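Local coordinates for protein PAN2-PAN3 deadenylation complex catalytic subunit pan2 (Neurospora crassa, PDB 4CZW) that probably shortens the poly(A) tails of cytoplasmic mRNA, as the catalytic exonuclease subunit of the PAN2-PAN3 deadenylation complex, releasing 5'-AMP, at residues A67-A72 and M403-R408; A71-L76 and P153-E158; I572-P577 and E632-K637; Y591-D596 and L612-K617. One frame throughout, in Å; residues are numbered along the deposited sequence.

Interaction 1: residues A67-A72 and M403-R408; sequences ALQHAA and MDWKTR. With ZN (zinc ion), chain B.
The indole of Trp405 is filled in on both faces: CB of its own neighbour Lys406 lies over the ring centre on one, and Leu68 on the opposite one. Leu68 CB sits 3.8 Å from the centroid of the five-membered ring of Trp405 and only 6° off its normal, a well-centred CH-pi contact. Farther along that face, Leu68 CD1 is 3.7 Å from Trp405 CE2. Ala72 CB and Gln69 NE2 lie at the ring edge, and the Gln69 amide stands 88° to the indole plane. Gln69 folds back at chi2 so that its amide reaches Trp405 although its CB points away. No hydrogen bond joins the segments; the amide nitrogen goes to Asn65 instead. Met403 occupies the N-cap of the short helix 404-407, and its carbonyl gathers the amides of Lys406 and Thr407 plus the Thr407 hydroxyl. The indole also touches Gln93 of helix 81-94 and Trp537 of helix 529-541. One residue past Gln69, His70 NE2 binds zinc at 2.0 Å. Helix 61-71 of the pseudo-ubiquitin-hydrolase domain, probably a scaffold, thus packs on helix 404-407 beside a three-cysteine, one-histidine zinc site, where the domain meets helix 529-541 of the nuclease.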
# COMPACT_ATOMS: atom_id res chain seq x y z
N ALA A 67 -8.48 -4.86 -0.90
CA ALA A 67 -7.82 -3.99 -1.87
C ALA A 67 -7.47 -4.74 -3.15
O ALA A 67 -7.62 -4.21 -4.25
CB ALA A 67 -6.57 -3.38 -1.26
N LEU A 68 -7.00 -5.98 -3.00
CA LEU A 68 -6.59 -6.78 -4.15
C LEU A 68 -7.77 -7.19 -5.01
O LEU A 68 -7.67 -7.23 -6.24
CB LEU A 68 -5.83 -8.02 -3.68
CG LEU A 68 -4.43 -7.77 -3.10
CD1 LEU A 68 -3.83 -9.06 -2.57
CD2 LEU A 68 -3.53 -7.15 -4.16
N GLN A 69 -8.90 -7.49 -4.38
CA GLN A 69 -10.11 -7.88 -5.11
C GLN A 69 -10.64 -6.72 -5.94
O GLN A 69 -11.29 -6.92 -6.96
CB GLN A 69 -11.19 -8.38 -4.15
CG GLN A 69 -10.82 -9.63 -3.36
CD GLN A 69 -10.70 -10.87 -4.22
OE1 GLN A 69 -11.20 -10.91 -5.34
NE2 GLN A 69 -10.02 -11.89 -3.70
N HIS A 70 -10.35 -5.50 -5.50
CA HIS A 70 -10.78 -4.31 -6.23
C HIS A 70 -9.77 -3.91 -7.30
O HIS A 70 -10.15 -3.59 -8.43
CB HIS A 70 -10.99 -3.13 -5.28
CG HIS A 70 -11.20 -1.82 -5.98
ND1 HIS A 70 -12.38 -1.51 -6.62
CD2 HIS A 70 -10.37 -0.77 -6.16
CE1 HIS A 70 -12.27 -0.31 -7.16
NE2 HIS A 70 -11.07 0.17 -6.90
N ALA A 71 -8.49 -3.93 -6.95
CA ALA A 71 -7.43 -3.54 -7.87
C ALA A 71 -7.38 -4.46 -9.09
O ALA A 71 -6.94 -4.05 -10.17
CB ALA A 71 -6.09 -3.54 -7.16
N ALA A 72 -7.84 -5.69 -8.92
CA ALA A 72 -7.81 -6.68 -9.99
C ALA A 72 -8.96 -6.50 -10.98
O ALA A 72 -9.05 -7.23 -11.97
CB ALA A 72 -7.83 -8.08 -9.41
N MSE A 403 -7.31 -16.11 -3.68
CA MSE A 403 -6.47 -15.86 -4.85
C MSE A 403 -7.26 -15.64 -6.13
O MSE A 403 -6.69 -15.65 -7.23
CB MSE A 403 -5.48 -17.01 -5.04
CG MSE A 403 -4.54 -17.24 -3.87
SE MSE A 403 -3.40 -15.69 -3.52
CE MSE A 403 -2.61 -15.51 -5.30
N ASP A 404 -8.57 -15.45 -6.01
CA ASP A 404 -9.42 -15.28 -7.18
C ASP A 404 -9.15 -13.96 -7.90
O ASP A 404 -9.43 -13.83 -9.09
CB ASP A 404 -10.90 -15.36 -6.79
CG ASP A 404 -11.26 -16.69 -6.13
OD1 ASP A 404 -10.50 -17.66 -6.31
OD2 ASP A 404 -12.30 -16.75 -5.44
N TRP A 405 -8.61 -12.99 -7.17
CA TRP A 405 -8.25 -11.71 -7.76
C TRP A 405 -7.15 -11.90 -8.80
O TRP A 405 -7.10 -11.18 -9.80
CB TRP A 405 -7.80 -10.71 -6.69
CG TRP A 405 -6.51 -11.08 -6.01
CD1 TRP A 405 -6.37 -11.83 -4.88
CD2 TRP A 405 -5.19 -10.71 -6.42
NE1 TRP A 405 -5.04 -11.95 -4.56
CE2 TRP A 405 -4.29 -11.28 -5.49
CE3 TRP A 405 -4.67 -9.96 -7.48
CZ2 TRP A 405 -2.91 -11.11 -5.59
CZ3 TRP A 405 -3.30 -9.80 -7.57
CH2 TRP A 405 -2.43 -10.37 -6.63
N LYS A 406 -6.29 -12.88 -8.56
CA LYS A 406 -5.21 -13.20 -9.48
C LYS A 406 -5.68 -14.21 -10.52
O LYS A 406 -5.36 -14.09 -11.70
CB LYS A 406 -4.00 -13.74 -8.71
CG LYS A 406 -2.72 -13.82 -9.52
CD LYS A 406 -1.54 -14.16 -8.62
CE LYS A 406 -0.23 -14.16 -9.38
NZ LYS A 406 0.93 -14.43 -8.48
N THR A 407 -6.45 -15.19 -10.07
CA THR A 407 -6.97 -16.24 -10.94
C THR A 407 -7.89 -15.66 -12.02
O THR A 407 -7.75 -15.97 -13.20
CB THR A 407 -7.75 -17.30 -10.14
OG1 THR A 407 -6.84 -17.98 -9.26
CG2 THR A 407 -8.39 -18.31 -11.07
N ARG A 408 -8.83 -14.81 -11.60
CA ARG A 408 -9.75 -14.18 -12.54
C ARG A 408 -9.44 -12.69 -12.69
O ARG A 408 -10.35 -11.85 -12.64
CB ARG A 408 -11.20 -14.39 -12.09
CG ARG A 408 -11.64 -15.84 -12.10
CD ARG A 408 -13.14 -15.97 -11.91
NE ARG A 408 -13.58 -15.47 -10.61
CZ ARG A 408 -13.63 -16.20 -9.50
NH1 ARG A 408 -13.27 -17.48 -9.53
NH2 ARG A 408 -14.05 -15.66 -8.37
ZN ZN B . -10.05 1.43 -8.13

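Interaction 2: residues A71-L76 and P153-E158; sequences AATACL and PPISTE. With ZN (zinc ion), chain B.
Thr73 and Ile155 run past each other in opposite directions, touching through their methyls, with Thr73 CG2 3.8 Å from Ile155 CD1. The first torsion of Thr73 (chi1 69°) divides its work: CG2 lies anti to the carbonyl carbon and turns to the 153-158 loop, meeting Pro153 O at 3.5 Å, while OG1 takes the crowded place between backbone N and carbonyl carbon. Ile155, its CG1 anti to the carbonyl carbon, points its longer branch at the other segment, so that CG1 comes 3.7 Å from Ala72 CB and CD1 reaches along to the Ala72 carbonyl. No hydrogen bond crosses between the segments; methyls and methylenes meet one another and two backbone carbonyls. Thr73 OG1 accepts from Cys75 N (3.3 Å, 152° at the hydrogen) and donates to His70 O, tying together the backbones of two zinc-binding residues. An alanine at Thr73 would remove both the methyl and the hydroxyl, and would probably loosen the packing on Ile155 and the loop that presents Cys75. Two residues beyond Thr73, Cys75 SG binds the metal at 2.3 Å. An ST turn leading into a cysteine ligand is thus part of this three-cysteine, one-histidine zinc site, completed by His70, Cys80 and Cys83.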
# COMPACT_ATOMS: atom_id res chain seq x y z
N ALA A 71 -8.49 -3.93 -6.95
CA ALA A 71 -7.43 -3.54 -7.87
C ALA A 71 -7.38 -4.46 -9.09
O ALA A 71 -6.94 -4.05 -10.17
CB ALA A 71 -6.09 -3.54 -7.16
N ALA A 72 -7.84 -5.69 -8.92
CA ALA A 72 -7.81 -6.68 -9.99
C ALA A 72 -8.96 -6.50 -10.98
O ALA A 72 -9.05 -7.23 -11.97
CB ALA A 72 -7.83 -8.08 -9.41
N THR A 73 -9.84 -5.54 -10.71
CA THR A 73 -10.97 -5.28 -11.59
C THR A 73 -10.57 -4.36 -12.74
O THR A 73 -9.39 -4.05 -12.91
CB THR A 73 -12.16 -4.65 -10.84
OG1 THR A 73 -11.82 -3.32 -10.43
CG2 THR A 73 -12.52 -5.48 -9.61
N ALA A 74 -11.55 -3.93 -13.52
CA ALA A 74 -11.30 -3.07 -14.67
C ALA A 74 -11.34 -1.60 -14.29
O ALA A 74 -11.43 -0.73 -15.16
CB ALA A 74 -12.30 -3.36 -15.77
N CYS A 75 -11.26 -1.32 -12.99
CA CYS A 75 -11.34 0.04 -12.47
C CYS A 75 -10.30 0.96 -13.11
O CYS A 75 -9.09 0.72 -12.99
CB CYS A 75 -11.16 0.04 -10.95
SG CYS A 75 -11.14 1.68 -10.18
N LEU A 76 -10.77 2.00 -13.79
CA LEU A 76 -9.89 2.96 -14.43
C LEU A 76 -9.96 4.32 -13.73
O LEU A 76 -9.58 5.34 -14.30
CB LEU A 76 -10.26 3.12 -15.91
CG LEU A 76 -9.99 1.91 -16.81
CD1 LEU A 76 -10.41 2.21 -18.24
CD2 LEU A 76 -8.53 1.51 -16.75
N PRO A 153 -17.94 -3.78 -9.00
CA PRO A 153 -17.99 -5.11 -8.38
C PRO A 153 -16.62 -5.77 -8.28
O PRO A 153 -15.95 -5.93 -9.30
CB PRO A 153 -18.90 -5.89 -9.32
CG PRO A 153 -19.77 -4.86 -9.95
CD PRO A 153 -18.89 -3.65 -10.11
N PRO A 154 -16.21 -6.15 -7.07
CA PRO A 154 -14.92 -6.82 -6.85
C PRO A 154 -14.87 -8.18 -7.54
O PRO A 154 -15.92 -8.76 -7.84
CB PRO A 154 -14.85 -6.97 -5.33
CG PRO A 154 -16.27 -6.95 -4.88
CD PRO A 154 -16.97 -6.00 -5.81
N ILE A 155 -13.66 -8.68 -7.78
CA ILE A 155 -13.48 -9.96 -8.46
C ILE A 155 -14.13 -11.11 -7.68
O ILE A 155 -14.75 -11.99 -8.27
CB ILE A 155 -11.98 -10.27 -8.67
CG1 ILE A 155 -11.32 -9.17 -9.50
CG2 ILE A 155 -11.80 -11.62 -9.34
CD1 ILE A 155 -11.89 -9.05 -10.90
N SER A 156 -14.00 -11.07 -6.36
CA SER A 156 -14.54 -12.14 -5.53
C SER A 156 -14.85 -11.68 -4.11
O SER A 156 -14.05 -11.00 -3.47
CB SER A 156 -13.57 -13.32 -5.49
OG SER A 156 -14.08 -14.37 -4.69
N THR A 157 -16.03 -12.06 -3.63
CA THR A 157 -16.41 -11.84 -2.24
C THR A 157 -16.55 -13.18 -1.54
O THR A 157 -17.28 -13.32 -0.56
CB THR A 157 -17.74 -11.06 -2.12
OG1 THR A 157 -18.80 -11.82 -2.71
CG2 THR A 157 -17.63 -9.71 -2.83
N GLU A 158 -15.83 -14.18 -2.06
CA GLU A 158 -15.93 -15.55 -1.57
C GLU A 158 -15.36 -15.71 -0.17
O GLU A 158 -15.87 -16.48 0.64
CB GLU A 158 -15.22 -16.50 -2.54
CG GLU A 158 -15.41 -17.97 -2.22
CD GLU A 158 -16.84 -18.43 -2.43
OE1 GLU A 158 -17.57 -17.78 -3.21
OE2 GLU A 158 -17.24 -19.45 -1.82
ZN ZN B . -10.05 1.43 -8.13

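Interaction 3: residues I572-P577 and E632-K637; sequences IIFMKP and EALYKK
The chain leaves helix 570-573 at Phe574, the centre of an inverse gamma turn. Its ring, with Ile573 CG2 over one face, brings CD1 to 3.8 Å from Leu634 CD1, the two side chains crossing obliquely. The carbonyl of Phe574, roughly at right angles to the ring's direction, accepts from the Tyr635 hydroxyl, 3.0 Å from OH to O, with the donor in the carbonyl plane on a lone pair. Met575 turns its side chain away and offers Tyr635 OH little beyond its CA. At Lys576 the backbone N gives the same hydroxyl a second, weak bond, N to OH 3.4 Å, while CB lies over the phenol face, 4.0 Å from the Tyr635 ring centroid. The lysine chain then bends at chi3 and chi4; Lys576 NZ and Glu632 OE1 stay 6.0 Å apart, too far to pair. A phenylalanine at Tyr635 would lose the hydroxyl that bridges the carbonyl of Phe574 and the amide of Lys576, and would probably leave the loop less firmly held. Phe574 and Leu634 also rest on helix 585-592, so the contact seats the last helix of the modelled chain, 627-634, against the helical side of the exonuclease domain.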
# COMPACT_ATOMS: atom_id res chain seq x y z
N ILE A 572 22.56 -7.62 -16.71
CA ILE A 572 22.98 -8.64 -15.77
C ILE A 572 23.57 -9.84 -16.51
O ILE A 572 24.56 -10.43 -16.07
CB ILE A 572 21.80 -9.12 -14.89
CG1 ILE A 572 21.23 -7.94 -14.09
CG2 ILE A 572 22.23 -10.24 -13.96
CD1 ILE A 572 20.04 -8.32 -13.23
N ILE A 573 22.96 -10.18 -17.64
CA ILE A 573 23.39 -11.30 -18.46
C ILE A 573 24.84 -11.16 -18.92
O ILE A 573 25.64 -12.08 -18.76
CB ILE A 573 22.49 -11.46 -19.70
CG1 ILE A 573 21.12 -12.01 -19.29
CG2 ILE A 573 23.13 -12.38 -20.72
CD1 ILE A 573 20.16 -12.19 -20.45
N PHE A 574 25.18 -10.00 -19.48
CA PHE A 574 26.51 -9.78 -20.02
C PHE A 574 27.47 -9.20 -18.98
O PHE A 574 28.13 -8.19 -19.23
CB PHE A 574 26.45 -8.87 -21.25
CG PHE A 574 25.82 -9.52 -22.45
CD1 PHE A 574 26.56 -10.39 -23.24
CD2 PHE A 574 24.50 -9.28 -22.78
CE1 PHE A 574 25.99 -11.00 -24.34
CE2 PHE A 574 23.93 -9.88 -23.88
CZ PHE A 574 24.67 -10.74 -24.66
N MSE A 575 27.53 -9.84 -17.83
CA MSE A 575 28.52 -9.50 -16.81
C MSE A 575 29.53 -10.63 -16.64
O MSE A 575 29.16 -11.80 -16.65
CB MSE A 575 27.85 -9.23 -15.46
CG MSE A 575 27.08 -7.92 -15.37
SE MSE A 575 26.53 -7.56 -13.54
CE MSE A 575 25.70 -9.28 -13.12
N LYS A 576 30.80 -10.27 -16.51
CA LYS A 576 31.79 -11.25 -16.09
C LYS A 576 31.72 -11.33 -14.57
O LYS A 576 31.96 -10.33 -13.89
CB LYS A 576 33.19 -10.87 -16.57
CG LYS A 576 34.06 -12.07 -16.94
CD LYS A 576 35.40 -11.65 -17.53
CE LYS A 576 36.46 -11.48 -16.46
NZ LYS A 576 36.19 -10.33 -15.55
N PRO A 577 31.38 -12.52 -14.04
CA PRO A 577 30.93 -12.78 -12.67
C PRO A 577 31.59 -11.96 -11.54
O PRO A 577 30.85 -11.44 -10.71
CB PRO A 577 31.24 -14.27 -12.50
CG PRO A 577 31.03 -14.83 -13.86
CD PRO A 577 31.50 -13.77 -14.82
N GLU A 632 34.47 -12.94 -22.67
CA GLU A 632 35.87 -12.60 -22.44
C GLU A 632 36.30 -11.45 -23.33
O GLU A 632 37.04 -10.56 -22.91
CB GLU A 632 36.77 -13.82 -22.68
CG GLU A 632 36.67 -14.90 -21.63
CD GLU A 632 37.21 -14.47 -20.28
OE1 GLU A 632 38.07 -13.56 -20.25
OE2 GLU A 632 36.78 -15.03 -19.25
N ALA A 633 35.84 -11.47 -24.58
CA ALA A 633 36.18 -10.44 -25.55
C ALA A 633 35.60 -9.08 -25.15
O ALA A 633 36.21 -8.04 -25.40
CB ALA A 633 35.70 -10.84 -26.93
N LEU A 634 34.42 -9.11 -24.54
CA LEU A 634 33.77 -7.90 -24.05
C LEU A 634 34.62 -7.20 -22.99
O LEU A 634 34.59 -5.97 -22.87
CB LEU A 634 32.39 -8.22 -23.48
CG LEU A 634 31.20 -8.16 -24.44
CD1 LEU A 634 29.97 -8.77 -23.80
CD2 LEU A 634 30.93 -6.72 -24.86
N TYR A 635 35.37 -7.98 -22.23
CA TYR A 635 36.21 -7.43 -21.17
C TYR A 635 37.69 -7.56 -21.51
O TYR A 635 38.36 -8.49 -21.06
CB TYR A 635 35.90 -8.11 -19.83
CG TYR A 635 34.49 -7.85 -19.32
CD1 TYR A 635 33.42 -8.65 -19.71
CD2 TYR A 635 34.24 -6.81 -18.43
CE1 TYR A 635 32.14 -8.42 -19.24
CE2 TYR A 635 32.96 -6.57 -17.96
CZ TYR A 635 31.92 -7.38 -18.36
OH TYR A 635 30.64 -7.14 -17.89
N LYS A 636 38.20 -6.62 -22.30
CA LYS A 636 39.61 -6.58 -22.65
C LYS A 636 40.18 -5.17 -22.51
O LYS A 636 41.28 -4.99 -21.99
CB LYS A 636 39.84 -7.09 -24.08
CG LYS A 636 39.59 -8.58 -24.25
CD LYS A 636 40.53 -9.38 -23.36
CE LYS A 636 40.29 -10.87 -23.52
NZ LYS A 636 41.19 -11.65 -22.63
N LYS A 637 39.42 -4.18 -22.96
CA LYS A 637 39.85 -2.80 -22.85
C LYS A 637 38.83 -1.96 -22.09
O LYS A 637 37.79 -2.47 -21.66
CB LYS A 637 40.10 -2.21 -24.24
CG LYS A 637 41.10 -3.01 -25.08
CD LYS A 637 41.16 -2.51 -26.51
CE LYS A 637 42.12 -3.34 -27.35
NZ LYS A 637 42.09 -2.88 -28.77

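Interaction 4: residues Y591-D596 and L612-K617; sequences YLLKED and LKLYRK
Leu593 spreads its two methyls over one side of helix 604-623, where it overlaps the aliphatic stems of two lysines a helical turn apart. CD1 of Leu593 lies 3.7 Å from Lys613 CB, and CD2 is equally close, 3.7 Å, to Lys617 CG. Although the CB of Leu593 does not point straight at the helix, CG anti to the carbonyl carbon swings the branched end over to it. Leu614, between those lysines in sequence, adds its CD2 to the apolar patch, 3.9 Å from Leu593 CD1 and 4.0 Å from Leu592 CD1. Leu592 meets Leu614 at about a right angle. The charged ends of Lys613 and Glu595 meet beside this apolar contact. Lys613 is extended beyond CG and carries NZ to 3.5 Å from Glu595 OE2, a salt bridge in which the two side chains cross nearly perpendicularly. Lys617 instead bends at chi2 (-63°), which carries its stem obliquely across Leu593 and brings CE near the Leu592 carbonyl. After the positive phi of Lys594 the chain turns, and Glu595 points its CB toward the 612-617 segment. Beyond the contact, Leu614 also packs on Leu585 and Leu588 of helix 585-592, and Leu592 on Val630 of helix 627-634. Elsewhere on the helix, Leu612 and Tyr615 meet Leu547 of strand 545-548, so helix 604-623, which also carries Asp607, probably a catalytic metal ligand, is sandwiched between the exonuclease sheet and helix 585-592.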
# COMPACT_ATOMS: atom_id res chain seq x y z
N TYR A 591 28.88 -3.71 -30.32
CA TYR A 591 29.84 -4.81 -30.39
C TYR A 591 29.21 -6.12 -30.84
O TYR A 591 29.86 -6.93 -31.49
CB TYR A 591 30.53 -4.99 -29.04
CG TYR A 591 31.68 -5.97 -29.07
CD1 TYR A 591 32.93 -5.58 -29.55
CD2 TYR A 591 31.54 -7.27 -28.60
CE1 TYR A 591 33.99 -6.46 -29.58
CE2 TYR A 591 32.60 -8.16 -28.63
CZ TYR A 591 33.82 -7.75 -29.12
OH TYR A 591 34.88 -8.63 -29.15
N LEU A 592 27.94 -6.32 -30.49
CA LEU A 592 27.27 -7.58 -30.79
C LEU A 592 26.32 -7.48 -31.98
O LEU A 592 26.05 -8.47 -32.66
CB LEU A 592 26.51 -8.08 -29.56
CG LEU A 592 27.32 -8.28 -28.28
CD1 LEU A 592 26.43 -8.76 -27.15
CD2 LEU A 592 28.47 -9.25 -28.52
N LEU A 593 25.82 -6.27 -32.24
CA LEU A 593 24.87 -6.06 -33.33
C LEU A 593 25.44 -5.16 -34.42
O LEU A 593 24.83 -4.99 -35.47
CB LEU A 593 23.57 -5.46 -32.79
CG LEU A 593 22.81 -6.26 -31.73
CD1 LEU A 593 21.64 -5.45 -31.19
CD2 LEU A 593 22.33 -7.58 -32.30
N LYS A 594 26.62 -4.59 -34.16
CA LYS A 594 27.24 -3.62 -35.06
C LYS A 594 26.29 -2.46 -35.38
O LYS A 594 26.15 -2.07 -36.54
CB LYS A 594 27.70 -4.29 -36.35
CG LYS A 594 29.01 -5.05 -36.23
CD LYS A 594 28.81 -6.55 -36.38
CE LYS A 594 30.13 -7.27 -36.52
NZ LYS A 594 29.95 -8.75 -36.59
N GLU A 595 25.64 -1.93 -34.35
CA GLU A 595 24.68 -0.84 -34.54
C GLU A 595 25.05 0.38 -33.71
O GLU A 595 25.57 0.27 -32.60
CB GLU A 595 23.27 -1.30 -34.18
CG GLU A 595 22.74 -2.44 -35.03
CD GLU A 595 21.31 -2.80 -34.68
OE1 GLU A 595 20.65 -2.01 -33.97
OE2 GLU A 595 20.83 -3.87 -35.13
N ASP A 596 24.76 1.56 -34.25
CA ASP A 596 24.90 2.81 -33.50
C ASP A 596 23.52 3.29 -33.10
O ASP A 596 22.77 3.83 -33.92
CB ASP A 596 25.63 3.86 -34.33
CG ASP A 596 25.97 5.10 -33.52
OD1 ASP A 596 25.92 5.03 -32.27
OD2 ASP A 596 26.31 6.14 -34.13
N LEU A 612 16.05 -6.76 -26.78
CA LEU A 612 15.50 -8.02 -27.25
C LEU A 612 16.45 -8.68 -28.25
O LEU A 612 16.65 -9.89 -28.21
CB LEU A 612 14.13 -7.80 -27.89
CG LEU A 612 13.42 -9.06 -28.41
CD1 LEU A 612 13.21 -10.05 -27.29
CD2 LEU A 612 12.10 -8.70 -29.09
N LYS A 613 17.02 -7.87 -29.13
CA LYS A 613 18.01 -8.36 -30.09
C LYS A 613 19.24 -8.90 -29.38
O LYS A 613 19.80 -9.93 -29.76
CB LYS A 613 18.42 -7.25 -31.06
CG LYS A 613 17.35 -6.86 -32.07
CD LYS A 613 17.85 -5.75 -32.98
CE LYS A 613 16.85 -5.45 -34.08
NZ LYS A 613 17.34 -4.37 -34.99
N LEU A 614 19.66 -8.19 -28.33
CA LEU A 614 20.83 -8.60 -27.55
C LEU A 614 20.59 -9.93 -26.85
O LEU A 614 21.51 -10.75 -26.74
CB LEU A 614 21.18 -7.52 -26.52
CG LEU A 614 21.81 -6.24 -27.08
CD1 LEU A 614 21.95 -5.20 -25.98
CD2 LEU A 614 23.15 -6.54 -27.71
N TYR A 615 19.37 -10.15 -26.37
CA TYR A 615 19.03 -11.40 -25.71
C TYR A 615 19.01 -12.56 -26.70
O TYR A 615 19.38 -13.68 -26.36
CB TYR A 615 17.69 -11.30 -25.00
CG TYR A 615 17.24 -12.61 -24.39
CD1 TYR A 615 17.83 -13.10 -23.24
CD2 TYR A 615 16.23 -13.37 -24.98
CE1 TYR A 615 17.44 -14.31 -22.68
CE2 TYR A 615 15.83 -14.57 -24.44
CZ TYR A 615 16.44 -15.04 -23.29
OH TYR A 615 16.04 -16.23 -22.74
N ARG A 616 18.56 -12.28 -27.92
CA ARG A 616 18.52 -13.31 -28.96
C ARG A 616 19.93 -13.72 -29.35
O ARG A 616 20.19 -14.90 -29.62
CB ARG A 616 17.75 -12.81 -30.18
CG ARG A 616 16.26 -12.60 -29.93
CD ARG A 616 15.64 -13.81 -29.26
NE ARG A 616 14.21 -13.64 -29.02
CZ ARG A 616 13.47 -14.47 -28.30
NH1 ARG A 616 14.02 -15.54 -27.74
NH2 ARG A 616 12.18 -14.24 -28.13
N LYS A 617 20.85 -12.76 -29.38
CA LYS A 617 22.26 -13.05 -29.62
C LYS A 617 22.82 -13.90 -28.49
O LYS A 617 23.63 -14.80 -28.72
CB LYS A 617 23.06 -11.75 -29.75
CG LYS A 617 22.90 -11.05 -31.09
CD LYS A 617 23.41 -11.92 -32.22
CE LYS A 617 23.27 -11.22 -33.56
NZ LYS A 617 23.72 -12.09 -34.68

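The four contacts form two clusters. Interactions 1 and 2 have centres about 6 Å apart, share Ala71 and Ala72, and both include a ligand of one zinc ion of the pseudo-ubiquitin-hydrolase domain; the Gln69 carbonyl and the Ile155 amide probably hydrogen-bond between them. Interactions 3 and 4, with centres about 14 Å apart, lie in the exonuclease part, where Phe574 packs on Leu592 and Ile573 on Tyr615. Along the chain interaction 4 is nested within the loop that interaction 3 closes, and both follow the first pair. Centres of the contacts in one pair lie about 39 to 46 Å from those in the other, so the pairs mark two separate regions, though interaction 1 also reaches helix 529-541 of the nuclease.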